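PDB 5Y2B: insect group II chitinase from Ostrinia furnacalis, which probably hydrolyses the beta-1,4 linkages of chitin, as a family 18 chitinase, and here holds N-acetylglucosamine units along its binding cleft. Local coordinates for residues Y12-S17 against M344-D349; Y19-G24 against Y278-G283; G84-S89 against W133-S138. All coordinates share one frame; numbering follows the deposited sequence.

Contact 1 (Y12-S17 against M344-D349); sequences YYTNWS and MIWALD. With NAG (2-acetamido-2-deoxy-beta-D-glucopyranose), chain B; NAG (2-acetamido-2-deoxy-beta-D-glucopyranose), chain C; NAG (2-acetamido-2-deoxy-beta-D-glucopyranose), chain D.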
loop_
_atom_site.group_PDB
_atom_site.type_symbol
_atom_site.label_atom_id
_atom_site.label_comp_id
_atom_site.label_asym_id
_atom_site.label_seq_id
_atom_site.Cartn_x
_atom_site.Cartn_y
_atom_site.Cartn_z
ATOM N N TYR A 12 2.255 6.645 -0.637
ATOM C CA TYR A 12 1.597 6.774 0.647
ATOM C C TYR A 12 2.538 7.468 1.638
ATOM O O TYR A 12 3.719 7.096 1.775
ATOM C CB TYR A 12 1.149 5.384 1.132
ATOM C CG TYR A 12 -0.201 4.990 0.548
ATOM C CD1 TYR A 12 -0.292 4.339 -0.688
ATOM C CD2 TYR A 12 -1.395 5.342 1.201
ATOM C CE1 TYR A 12 -1.536 4.003 -1.248
ATOM C CE2 TYR A 12 -2.628 5.016 0.666
ATOM C CZ TYR A 12 -2.694 4.340 -0.559
ATOM O OH TYR A 12 -3.923 4.022 -1.084
ATOM N N TYR A 13 2.026 8.526 2.270
ATOM C CA TYR A 13 2.627 9.160 3.438
ATOM C C TYR A 13 1.913 8.623 4.688
ATOM O O TYR A 13 0.701 8.406 4.654
ATOM C CB TYR A 13 2.470 10.697 3.323
ATOM C CG TYR A 13 2.771 11.389 4.607
ATOM C CD1 TYR A 13 4.084 11.715 4.935
ATOM C CD2 TYR A 13 1.762 11.661 5.522
ATOM C CE1 TYR A 13 4.389 12.281 6.135
ATOM C CE2 TYR A 13 2.057 12.258 6.733
ATOM C CZ TYR A 13 3.380 12.560 7.024
ATOM O OH TYR A 13 3.711 13.150 8.197
ATOM N N THR A 14 2.635 8.383 5.785
ATOM C CA THR A 14 1.968 7.882 6.991
ATOM C C THR A 14 2.234 8.814 8.165
ATOM O O THR A 14 3.390 9.148 8.441
ATOM C CB THR A 14 2.390 6.459 7.370
ATOM O OG1 THR A 14 3.779 6.434 7.723
ATOM C CG2 THR A 14 2.130 5.476 6.218
ATOM N N ASN A 15 1.167 9.251 8.852
ATOM C CA ASN A 15 1.420 10.243 9.880
ATOM C C ASN A 15 2.156 9.652 11.090
ATOM O O ASN A 15 2.831 10.401 11.806
ATOM C CB ASN A 15 0.130 10.963 10.305
ATOM C CG ASN A 15 -0.928 10.051 10.866
ATOM O OD1 ASN A 15 -0.723 8.859 11.028
ATOM N ND2 ASN A 15 -2.074 10.613 11.141
ATOM N N TRP A 16 2.115 8.333 11.307
ATOM C CA TRP A 16 2.748 7.795 12.504
ATOM C C TRP A 16 4.247 7.557 12.345
ATOM O O TRP A 16 4.919 7.197 13.330
ATOM C CB TRP A 16 2.056 6.489 12.924
ATOM C CG TRP A 16 2.194 5.397 11.924
ATOM C CD1 TRP A 16 3.198 4.460 11.862
ATOM C CD2 TRP A 16 1.309 5.111 10.811
ATOM N NE1 TRP A 16 2.982 3.616 10.809
ATOM C CE2 TRP A 16 1.837 3.979 10.149
ATOM C CE3 TRP A 16 0.114 5.682 10.337
ATOM C CZ2 TRP A 16 1.222 3.412 9.029
ATOM C CZ3 TRP A 16 -0.500 5.118 9.223
ATOM C CH2 TRP A 16 0.061 3.987 8.581
ATOM N N SER A 17 4.798 7.749 11.149
ATOM C CA SER A 17 6.236 7.586 10.984
ATOM C C SER A 17 7.019 8.714 11.654
ATOM O O SER A 17 8.252 8.651 11.709
ATOM C CB SER A 17 6.571 7.510 9.492
ATOM O OG SER A 17 5.948 8.607 8.861
ATOM N N MET A 344 2.514 2.298 -7.298
ATOM C CA MET A 344 2.196 2.824 -5.979
ATOM C C MET A 344 3.198 2.250 -4.975
ATOM O O MET A 344 3.552 1.069 -5.070
ATOM C CB MET A 344 0.755 2.435 -5.592
ATOM C CG MET A 344 0.339 2.757 -4.162
ATOM S SD MET A 344 0.712 1.467 -2.951
ATOM C CE MET A 344 -0.726 0.378 -3.121
ATOM N N ILE A 345 3.622 3.032 -3.975
ATOM C CA ILE A 345 4.482 2.459 -2.937
ATOM C C ILE A 345 3.832 2.603 -1.567
ATOM O O ILE A 345 3.235 3.638 -1.239
ATOM C CB ILE A 345 5.913 3.062 -2.932
ATOM C CG1 ILE A 345 5.868 4.543 -2.575
ATOM C CG2 ILE A 345 6.554 2.853 -4.259
ATOM C CD1 ILE A 345 7.143 5.089 -2.029
ATOM N N TRP A 346 3.957 1.547 -0.772
ATOM C CA TRP A 346 3.730 1.573 0.667
ATOM C C TRP A 346 5.095 1.360 1.329
ATOM O O TRP A 346 5.632 0.241 1.284
ATOM C CB TRP A 346 2.756 0.465 1.116
ATOM C CG TRP A 346 2.504 0.618 2.568
ATOM C CD1 TRP A 346 3.252 0.104 3.600
ATOM C CD2 TRP A 346 1.529 1.472 3.164
ATOM N NE1 TRP A 346 2.759 0.551 4.800
ATOM C CE2 TRP A 346 1.699 1.388 4.562
ATOM C CE3 TRP A 346 0.503 2.275 2.649
ATOM C CZ2 TRP A 346 0.889 2.076 5.448
ATOM C CZ3 TRP A 346 -0.291 2.963 3.532
ATOM C CH2 TRP A 346 -0.102 2.858 4.915
ATOM N N ALA A 347 5.675 2.386 1.953
ATOM C CA ALA A 347 5.267 3.805 2.048
ATOM C C ALA A 347 6.577 4.654 1.986
ATOM O O ALA A 347 7.683 4.093 2.068
ATOM C CB ALA A 347 4.536 4.065 3.337
ATOM N N LEU A 348 6.439 5.977 1.846
ATOM C CA LEU A 348 7.592 6.861 1.647
ATOM C C LEU A 348 8.654 6.638 2.701
ATOM O O LEU A 348 9.853 6.580 2.395
ATOM C CB LEU A 348 7.148 8.329 1.699
ATOM C CG LEU A 348 6.553 8.782 0.373
ATOM C CD1 LEU A 348 5.712 10.035 0.606
ATOM C CD2 LEU A 348 7.689 8.981 -0.648
ATOM N N ASP A 349 8.217 6.472 3.943
ATOM C CA ASP A 349 9.054 6.497 5.132
ATOM C C ASP A 349 9.729 5.164 5.420
ATOM O O ASP A 349 10.494 5.075 6.391
ATOM C CB ASP A 349 8.201 6.854 6.327
ATOM C CG ASP A 349 6.950 5.955 6.428
ATOM O OD1 ASP A 349 7.010 4.872 7.077
ATOM O OD2 ASP A 349 5.913 6.332 5.812
HETATM C C1 NAG B . -2.170 -2.175 3.658
HETATM C C2 NAG B . -2.823 -0.878 4.246
HETATM C C3 NAG B . -2.075 -0.375 5.488
HETATM C C4 NAG B . -1.018 -1.392 5.914
HETATM C C5 NAG B . -0.058 -1.691 4.764
HETATM C C6 NAG B . 0.852 -2.854 5.073
HETATM C C7 NAG B . -2.200 0.415 2.214
HETATM C C8 NAG B . -2.647 1.546 1.271
HETATM N N2 NAG B . -3.016 0.173 3.260
HETATM O O3 NAG B . -3.046 -0.170 6.513
HETATM O O4 NAG B . -0.131 -0.857 6.891
HETATM O O5 NAG B . -0.742 -2.010 3.554
HETATM O O6 NAG B . 1.729 -3.079 3.989
HETATM O O7 NAG B . -1.138 -0.218 2.022
HETATM C C1 NAG C . 0.098 1.619 12.468
HETATM C C2 NAG C . -0.708 2.594 13.275
HETATM C C3 NAG C . 0.219 3.438 14.158
HETATM C C4 NAG C . 1.157 2.557 14.982
HETATM C C5 NAG C . 1.867 1.532 14.078
HETATM C C6 NAG C . 2.641 0.482 14.863
HETATM C C7 NAG C . -2.845 3.543 12.468
HETATM C C8 NAG C . -3.479 4.532 11.501
HETATM N N2 NAG C . -1.512 3.453 12.412
HETATM O O3 NAG C . -0.568 4.277 14.985
HETATM O O4 NAG C . 2.247 3.325 15.481
HETATM O O5 NAG C . 0.898 0.844 13.302
HETATM O O6 NAG C . 3.526 -0.239 14.025
HETATM O O7 NAG C . -3.511 2.860 13.255
HETATM C C1 NAG D . -0.352 -1.046 8.244
HETATM C C2 NAG D . 0.971 -0.775 8.936
HETATM C C3 NAG D . 0.760 -0.643 10.424
HETATM C C4 NAG D . -0.254 0.467 10.637
HETATM C C5 NAG D . -1.556 0.108 9.905
HETATM C C6 NAG D . -2.608 1.196 10.003
HETATM C C7 NAG D . 3.032 -1.559 7.830
HETATM C C8 NAG D . 3.934 -2.775 7.549
HETATM N N2 NAG D . 1.967 -1.790 8.608
HETATM O O3 NAG D . 1.999 -0.334 11.022
HETATM O O4 NAG D . -0.655 0.563 11.982
HETATM O O5 NAG D . -1.242 -0.031 8.527
HETATM O O6 NAG D . -3.850 0.758 9.497
HETATM O O7 NAG D . 3.278 -0.421 7.392
HETATM O O HOH W 1 5.044 3.636 8.030
HETATM O O HOH W 2 5.504 8.863 5.269
#
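Y12 N donates to I345 O at 3.2 Å and L348 N to Y12 O at 2.9 Å, two backbone bonds that straddle the cis peptide between W346 and A347. Among polar side chains, T14 OG1 donates to D349 OD2 at 2.9 Å, meeting the carboxylate from above its plane; two waters also join the pair, and OD1 has a salt bridge to R20. The apolar contact is mostly aromatic. W346 CE3 lies 3.5 Å from Y12 CG, the ring planes 47° apart, while M344 CG sits at the tyrosine's edge. With CG anti to the backbone N (chi1 -176°), the W346 indole swings toward Y12 and turns one face to the chain B sugar, and NE1 donates to O7 of the chain D sugar at 2.8 Å. W16 crosses it, CH2 lying 3.8 Å from W346 CZ2, with the chain C sugar over one face of the W16 ring. With an alanine in place of W16, that sugar would probably lose its flat platform and W346 its edge neighbour. The parallel strands 8-14 and 342-346, first and last of the TIM barrel, close it here, with strand 38-46 continuing beyond 8-14 and helix 363-373 packed against I345 and L348.

Contact 2 (Y19-G24 against Y278-G283); sequences YRPGIG and YTRAKG. With NAG (2-acetamido-2-deoxy-beta-D-glucopyranose), chain E.
The Y278 ring presents its edge to P21, with P21 O in the ring plane and 3.1 Å from CD1, while I23 approaches obliquely, its CG1 3.5 Å from CE1. The R20 guanidinium has the methyl CG2 of T279 over its centre, 4.1 Å from CZ, and water 3 at its edge. On the R280 guanidinium the acetyl methyl C8 of NAG in chain E lies over one face, and R20 CG comes to the edge. The same sugar leans on one face of the Y19 ring through its C4 and C6 side.

One direct hydrogen bond spans the loops: R280 NH2 donates to Y19 O at 3.0 Å. The donor lies nearly in line with the carbonyl, but the bond itself is bent (139° at the hydrogen), with the oxygen tilted 27° out of the guanidinium plane. A turn at chi3 (-58°) bends the R280 chain so that its end reaches Y19, and NH2 also lies 2.7 Å from O7 of the sugar. Water 3 accepts from R20 NH2 and donates to both T279 O and that O7, tying the two loops and the ligand together. R20 runs extended from CG to NE, and NH1 pairs with D349, which probably eases its closeness to R280.

P21 O also accepts from G24 N, folding 21-24 into a tight turn against Y278. G24 needs to be small here, since a CB would run into Y278 CD1. Elsewhere, E289 is hydrogen-bonded to Y278 N and T279 OG1.

In family 18 enzymes of this type an insertion domain between the last two barrel strands forms one wall of the cleft. The loop 278-283 fits that role, meeting the loop after strand 8-14 around the chain E sugar, which is linked to the chain C sugar.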
loop_
_atom_site.group_PDB
_atom_site.type_symbol
_atom_site.label_atom_id
_atom_site.label_comp_id
_atom_site.label_asym_id
_atom_site.label_seq_id
_atom_site.Cartn_x
_atom_site.Cartn_y
_atom_site.Cartn_z
ATOM N N TYR A 19 6.660 9.205 14.825
ATOM C CA TYR A 19 6.906 8.661 16.155
ATOM C C TYR A 19 7.962 7.563 16.104
ATOM O O TYR A 19 7.697 6.434 16.481
ATOM C CB TYR A 19 5.609 8.114 16.736
ATOM C CG TYR A 19 4.518 9.129 16.858
ATOM C CD1 TYR A 19 4.521 10.021 17.908
ATOM C CD2 TYR A 19 3.462 9.190 15.942
ATOM C CE1 TYR A 19 3.521 10.941 18.079
ATOM C CE2 TYR A 19 2.451 10.144 16.085
ATOM C CZ TYR A 19 2.494 11.013 17.186
ATOM O OH TYR A 19 1.536 11.974 17.428
ATOM N N ARG A 20 9.157 7.905 15.622
ATOM C CA ARG A 20 10.215 6.929 15.429
ATOM C C ARG A 20 11.527 7.551 15.898
ATOM O O ARG A 20 11.723 8.767 15.738
ATOM C CB ARG A 20 10.338 6.458 13.955
ATOM C CG ARG A 20 9.242 5.441 13.586
ATOM C CD ARG A 20 9.276 5.028 12.122
ATOM N NE ARG A 20 8.114 4.210 11.824
ATOM C CZ ARG A 20 7.653 3.943 10.608
ATOM N NH1 ARG A 20 8.282 4.402 9.531
ATOM N NH2 ARG A 20 6.554 3.187 10.484
ATOM N N PRO A 21 12.430 6.767 16.489
ATOM C CA PRO A 21 13.662 7.364 17.017
ATOM C C PRO A 21 14.649 7.666 15.906
ATOM O O PRO A 21 14.664 7.012 14.858
ATOM C CB PRO A 21 14.200 6.287 17.969
ATOM C CG PRO A 21 13.742 4.983 17.343
ATOM C CD PRO A 21 12.338 5.320 16.787
ATOM N N GLY A 22 15.467 8.694 16.149
ATOM C CA GLY A 22 16.708 8.852 15.406
ATOM C C GLY A 22 16.413 9.032 13.939
ATOM O O GLY A 22 15.517 9.795 13.565
ATOM N N ILE A 23 17.138 8.296 13.089
ATOM C CA ILE A 23 16.958 8.441 11.654
ATOM C C ILE A 23 15.644 7.868 11.162
ATOM O O ILE A 23 15.294 8.076 10.007
ATOM C CB ILE A 23 18.095 7.767 10.868
ATOM C CG1 ILE A 23 18.134 6.294 11.232
ATOM C CG2 ILE A 23 19.366 8.488 11.119
ATOM C CD1 ILE A 23 19.280 5.552 10.680
ATOM N N GLY A 24 14.916 7.126 11.986
ATOM C CA GLY A 24 13.655 6.599 11.509
ATOM C C GLY A 24 12.560 7.636 11.504
ATOM O O GLY A 24 11.506 7.416 10.894
ATOM N N TYR A 278 13.591 0.807 14.670
ATOM C CA TYR A 278 12.881 1.991 14.217
ATOM C C TYR A 278 11.404 1.754 13.985
ATOM O O TYR A 278 10.593 2.577 14.399
ATOM C CB TYR A 278 13.497 2.500 12.934
ATOM C CG TYR A 278 14.905 2.905 13.140
ATOM C CD1 TYR A 278 15.210 4.164 13.630
ATOM C CD2 TYR A 278 15.942 2.018 12.881
ATOM C CE1 TYR A 278 16.515 4.538 13.829
ATOM C CE2 TYR A 278 17.249 2.379 13.081
ATOM C CZ TYR A 278 17.529 3.646 13.552
ATOM O OH TYR A 278 18.835 4.024 13.728
ATOM N N THR A 279 11.035 0.653 13.327
ATOM C CA THR A 279 9.621 0.426 13.052
ATOM C C THR A 279 8.894 -0.230 14.226
ATOM O O THR A 279 7.688 -0.050 14.351
ATOM C CB THR A 279 9.458 -0.416 11.777
ATOM O OG1 THR A 279 10.335 -1.540 11.812
ATOM C CG2 THR A 279 9.801 0.407 10.524
ATOM N N ARG A 280 9.642 -0.880 15.110
ATOM C CA ARG A 280 9.102 -1.479 16.333
ATOM C C ARG A 280 7.794 -2.257 16.215
ATOM O O ARG A 280 6.845 -2.023 16.963
ATOM C CB ARG A 280 8.966 -0.410 17.422
ATOM C CG ARG A 280 10.157 0.529 17.522
ATOM C CD ARG A 280 10.043 1.440 18.734
ATOM N NE ARG A 280 8.818 2.233 18.710
ATOM C CZ ARG A 280 8.515 3.110 17.759
ATOM N NH1 ARG A 280 9.349 3.309 16.747
ATOM N NH2 ARG A 280 7.377 3.788 17.817
ATOM N N ALA A 281 7.764 -3.191 15.279
ATOM C CA ALA A 281 6.625 -4.060 15.068
ATOM C C ALA A 281 7.140 -5.431 14.644
ATOM O O ALA A 281 7.727 -5.571 13.566
ATOM C CB ALA A 281 5.674 -3.481 14.012
ATOM N N LYS A 282 6.910 -6.427 15.500
ATOM C CA LYS A 282 7.148 -7.818 15.149
ATOM C C LYS A 282 6.484 -8.157 13.820
ATOM O O LYS A 282 5.352 -7.756 13.554
ATOM C CB LYS A 282 6.616 -8.719 16.260
ATOM C CG LYS A 282 6.606 -10.187 15.928
ATOM C CD LYS A 282 6.024 -10.987 17.089
ATOM C CE LYS A 282 6.876 -10.799 18.342
ATOM N NZ LYS A 282 8.332 -11.196 18.159
ATOM N N GLY A 283 7.204 -8.857 12.961
ATOM C CA GLY A 283 6.647 -9.255 11.693
ATOM C C GLY A 283 7.072 -8.425 10.486
ATOM O O GLY A 283 6.969 -8.940 9.365
HETATM C C1 NAG E . 2.062 3.944 16.758
HETATM C C2 NAG E . 3.383 4.074 17.525
HETATM C C3 NAG E . 3.193 4.888 18.810
HETATM C C4 NAG E . 2.535 6.226 18.494
HETATM C C5 NAG E . 1.194 5.981 17.781
HETATM C C6 NAG E . 0.481 7.256 17.396
HETATM C C7 NAG E . 5.002 2.236 17.118
HETATM C C8 NAG E . 5.455 0.858 17.580
HETATM N N2 NAG E . 3.984 2.772 17.807
HETATM O O3 NAG E . 4.458 5.044 19.416
HETATM O O4 NAG E . 2.310 7.030 19.648
HETATM O O5 NAG E . 1.450 5.276 16.566
HETATM O O6 NAG E . -0.350 7.040 16.267
HETATM O O7 NAG E . 5.518 2.815 16.161
HETATM O O HOH W 3 6.113 2.342 13.413
#

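Contact 3 (G84-S89 against W133-S138); sequences GGWNDS and WQVDCS. With NAG (2-acetamido-2-deoxy-beta-D-glucopyranose), chain D; NAG (2-acetamido-2-deoxy-beta-D-glucopyranose), chain F; NAG (2-acetamido-2-deoxy-beta-D-glucopyranose), chain C; NAG (2-acetamido-2-deoxy-beta-D-glucopyranose), chain B.
W133 brushes the 84-89 loop with its CB near S89 O, where the loops that follow TIM-barrel strands 78-84 and 122-126 meet. It also opens a type I' beta turn running to D136, closed by D136 N donating to W133 O. Q134 next carries most of the contact. Its side chain, CG turned beside the backbone N (chi1 -72°), lies flat over one face of the W86 indole: CG makes a CH-pi contact, 3.7 Å from the centroid of the six-membered ring, and the amide plane is only 14° from the indole plane. The other face takes NAG of chain F, with N2 over its centre, so the tryptophan is sandwiched between glutamine and sugar. V135 adds CG2 at the indole edge, 3.7 Å from CZ3, and also touches helix 174-180. Across the contact, the backbone at W86 and N87 meets the ligand directly: W86 N donates to O3 of the chain B sugar, and N87 N to O6 of the chain D sugar. Q134 fixes the loop as well as the ring, since W86 O is gripped from opposite faces of its plane, by S89 N at 3.1 Å and by Q134 NE2 at 2.8 Å.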
loop_
_atom_site.group_PDB
_atom_site.type_symbol
_atom_site.label_atom_id
_atom_site.label_comp_id
_atom_site.label_asym_id
_atom_site.label_seq_id
_atom_site.Cartn_x
_atom_site.Cartn_y
_atom_site.Cartn_z
ATOM N N GLY A 84 -9.314 5.044 6.415
ATOM C CA GLY A 84 -9.376 3.649 6.779
ATOM C C GLY A 84 -8.037 3.072 7.162
ATOM O O GLY A 84 -7.447 3.488 8.163
ATOM N N GLY A 85 -7.545 2.112 6.370
ATOM C CA GLY A 85 -6.348 1.369 6.704
ATOM C C GLY A 85 -6.664 0.110 7.501
ATOM O O GLY A 85 -7.767 -0.088 7.990
ATOM N N TRP A 86 -5.653 -0.750 7.640
ATOM C CA TRP A 86 -5.826 -2.044 8.296
ATOM C C TRP A 86 -6.414 -1.915 9.703
ATOM O O TRP A 86 -7.372 -2.610 10.044
ATOM C CB TRP A 86 -4.490 -2.779 8.366
ATOM C CG TRP A 86 -4.607 -4.154 8.987
ATOM C CD1 TRP A 86 -4.209 -4.517 10.230
ATOM C CD2 TRP A 86 -5.170 -5.340 8.388
ATOM N NE1 TRP A 86 -4.462 -5.852 10.446
ATOM C CE2 TRP A 86 -5.059 -6.379 9.339
ATOM C CE3 TRP A 86 -5.744 -5.626 7.141
ATOM C CZ2 TRP A 86 -5.510 -7.681 9.093
ATOM C CZ3 TRP A 86 -6.180 -6.937 6.887
ATOM C CH2 TRP A 86 -6.062 -7.937 7.865
ATOM N N ASN A 87 -5.826 -1.065 10.548
ATOM C CA ASN A 87 -6.260 -1.008 11.945
ATOM C C ASN A 87 -7.654 -0.408 12.082
ATOM O O ASN A 87 -8.399 -0.788 12.995
ATOM C CB ASN A 87 -5.276 -0.185 12.785
ATOM C CG ASN A 87 -3.996 -0.937 13.088
ATOM O OD1 ASN A 87 -3.900 -2.156 12.899
ATOM N ND2 ASN A 87 -3.002 -0.215 13.578
ATOM N N ASP A 88 -8.029 0.540 11.209
ATOM C CA ASP A 88 -9.392 1.057 11.308
ATOM C C ASP A 88 -10.438 0.068 10.798
ATOM O O ASP A 88 -11.639 0.280 11.024
ATOM C CB ASP A 88 -9.539 2.401 10.565
ATOM C CG ASP A 88 -10.578 3.293 11.225
ATOM O OD1 ASP A 88 -10.589 3.326 12.483
ATOM O OD2 ASP A 88 -11.383 3.931 10.513
ATOM N N SER A 89 -10.013 -0.999 10.125
ATOM C CA SER A 89 -10.916 -1.969 9.504
ATOM C C SER A 89 -11.185 -3.179 10.382
ATOM O O SER A 89 -11.770 -4.152 9.896
ATOM C CB SER A 89 -10.351 -2.461 8.174
ATOM O OG SER A 89 -10.155 -1.417 7.237
ATOM N N TRP A 133 -13.791 -8.390 6.258
ATOM C CA TRP A 133 -13.193 -7.547 7.277
ATOM C C TRP A 133 -11.869 -8.150 7.700
ATOM O O TRP A 133 -11.815 -9.298 8.148
ATOM C CB TRP A 133 -14.125 -7.406 8.493
ATOM C CG TRP A 133 -15.569 -7.057 8.182
ATOM C CD1 TRP A 133 -16.092 -6.612 6.982
ATOM C CD2 TRP A 133 -16.668 -7.114 9.096
ATOM N NE1 TRP A 133 -17.457 -6.408 7.105
ATOM C CE2 TRP A 133 -17.829 -6.694 8.393
ATOM C CE3 TRP A 133 -16.787 -7.478 10.448
ATOM C CZ2 TRP A 133 -19.086 -6.640 8.997
ATOM C CZ3 TRP A 133 -18.016 -7.414 11.043
ATOM C CH2 TRP A 133 -19.160 -7.016 10.318
ATOM N N GLN A 134 -10.793 -7.376 7.536
ATOM C CA GLN A 134 -9.439 -7.869 7.771
ATOM C C GLN A 134 -9.238 -9.261 7.176
ATOM O O GLN A 134 -8.567 -10.111 7.756
ATOM C CB GLN A 134 -9.133 -7.823 9.265
ATOM C CG GLN A 134 -8.943 -6.363 9.711
ATOM C CD GLN A 134 -8.272 -6.218 11.087
ATOM O OE1 GLN A 134 -8.397 -7.086 11.949
ATOM N NE2 GLN A 134 -7.554 -5.119 11.286
ATOM N N VAL A 135 -9.818 -9.473 5.997
ATOM C CA VAL A 135 -9.604 -10.627 5.132
ATOM C C VAL A 135 -10.458 -11.808 5.602
ATOM O O VAL A 135 -10.437 -12.868 4.977
ATOM C CB VAL A 135 -8.110 -11.018 5.015
ATOM C CG1 VAL A 135 -7.881 -11.958 3.838
ATOM C CG2 VAL A 135 -7.256 -9.799 4.763
ATOM N N ASP A 136 -11.249 -11.637 6.660
ATOM C CA ASP A 136 -12.109 -12.731 7.141
ATOM C C ASP A 136 -13.489 -12.624 6.472
ATOM O O ASP A 136 -14.368 -11.900 6.952
ATOM C CB ASP A 136 -12.213 -12.708 8.668
ATOM C CG ASP A 136 -12.890 -13.975 9.244
ATOM O OD1 ASP A 136 -13.639 -14.674 8.508
ATOM O OD2 ASP A 136 -12.689 -14.261 10.444
ATOM N N CYS A 137 -13.692 -13.391 5.382
ATOM C CA CYS A 137 -14.909 -13.298 4.562
ATOM C C CYS A 137 -16.162 -13.842 5.240
ATOM O O CYS A 137 -17.268 -13.556 4.766
ATOM C CB CYS A 137 -14.722 -14.005 3.219
ATOM S SG CYS A 137 -13.535 -13.149 2.036
ATOM N N SER A 138 -16.035 -14.573 6.341
ATOM C CA SER A 138 -17.213 -14.977 7.098
ATOM C C SER A 138 -17.792 -13.869 7.983
ATOM O O SER A 138 -18.929 -14.028 8.451
ATOM C CB SER A 138 -16.872 -16.190 7.964
ATOM O OG SER A 138 -15.997 -15.805 9.006
HETATM C C1 NAG D . -0.352 -1.046 8.244
HETATM C C2 NAG D . 0.971 -0.775 8.936
HETATM C C3 NAG D . 0.760 -0.643 10.424
HETATM C C4 NAG D . -0.254 0.467 10.637
HETATM C C5 NAG D . -1.556 0.108 9.905
HETATM C C6 NAG D . -2.608 1.196 10.003
HETATM C C7 NAG D . 3.032 -1.559 7.830
HETATM C C8 NAG D . 3.934 -2.775 7.549
HETATM N N2 NAG D . 1.967 -1.790 8.608
HETATM O O3 NAG D . 1.999 -0.334 11.022
HETATM O O4 NAG D . -0.655 0.563 11.982
HETATM O O5 NAG D . -1.242 -0.031 8.527
HETATM O O6 NAG D . -3.850 0.758 9.497
HETATM O O7 NAG D . 3.278 -0.421 7.392
HETATM C C1 NAG F . -2.558 -7.464 5.834
HETATM C C2 NAG F . -1.716 -6.634 6.766
HETATM C C3 NAG F . -2.018 -5.165 6.596
HETATM C C4 NAG F . -2.064 -4.774 5.126
HETATM C C5 NAG F . -2.752 -5.792 4.206
HETATM C C6 NAG F . -2.463 -5.533 2.737
HETATM C C7 NAG F . -1.049 -7.571 8.946
HETATM C C8 NAG F . -1.573 -7.992 10.319
HETATM N N2 NAG F . -1.966 -7.058 8.125
HETATM O O3 NAG F . -0.970 -4.430 7.183
HETATM O O4 NAG F . -2.805 -3.550 5.016
HETATM O O5 NAG F . -2.291 -7.103 4.510
HETATM O O6 NAG F . -3.550 -5.885 1.891
HETATM O O7 NAG F . 0.137 -7.698 8.616
HETATM C C1 NAG C . 0.098 1.619 12.468
HETATM C C2 NAG C . -0.708 2.594 13.275
HETATM C C3 NAG C . 0.219 3.438 14.158
HETATM C C4 NAG C . 1.157 2.557 14.982
HETATM C C5 NAG C . 1.867 1.532 14.078
HETATM C C6 NAG C . 2.641 0.482 14.863
HETATM C C7 NAG C . -2.845 3.543 12.468
HETATM C C8 NAG C . -3.479 4.532 11.501
HETATM N N2 NAG C . -1.512 3.453 12.412
HETATM O O3 NAG C . -0.568 4.277 14.985
HETATM O O4 NAG C . 2.247 3.325 15.481
HETATM O O5 NAG C . 0.898 0.844 13.302
HETATM O O6 NAG C . 3.526 -0.239 14.025
HETATM O O7 NAG C . -3.511 2.860 13.255
HETATM C C1 NAG B . -2.170 -2.175 3.658
HETATM C C2 NAG B . -2.823 -0.878 4.246
HETATM C C3 NAG B . -2.075 -0.375 5.488
HETATM C C4 NAG B . -1.018 -1.392 5.914
HETATM C C5 NAG B . -0.058 -1.691 4.764
HETATM C C6 NAG B . 0.852 -2.854 5.073
HETATM C C7 NAG B . -2.200 0.415 2.214
HETATM C C8 NAG B . -2.647 1.546 1.271
HETATM N N2 NAG B . -3.016 0.173 3.260
HETATM O O3 NAG B . -3.046 -0.170 6.513
HETATM O O4 NAG B . -0.131 -0.857 6.891
HETATM O O5 NAG B . -0.742 -2.010 3.554
HETATM O O6 NAG B . 1.729 -3.079 3.989
HETATM O O7 NAG B . -1.138 -0.218 2.022
HETATM O O HOH W 4 -5.724 -4.367 14.072
#

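Along the chain the contacts are nested: contact 3 lies inside the loop closed by contact 2, which lies inside the loop closed by contact 1. Contact 1 joins the first and last barrel strands near the chain's centre. Centre to centre, contact 2 sits about 13 Å from it, touching it through R20 and D349, whereas contact 3 lies about 19 Å from contact 1 and about 24 Å from contact 2 with no direct touch. The loops of contact 3 follow strands 78-84 and 122-126. Sugars bridge these gaps: those of chains B, C and D meet both contacts 1 and 3, the chain E sugar prolongs the row at contact 2 and the chain F sugar lies at its other end, by contact 3. Together the three line one substrate cleft.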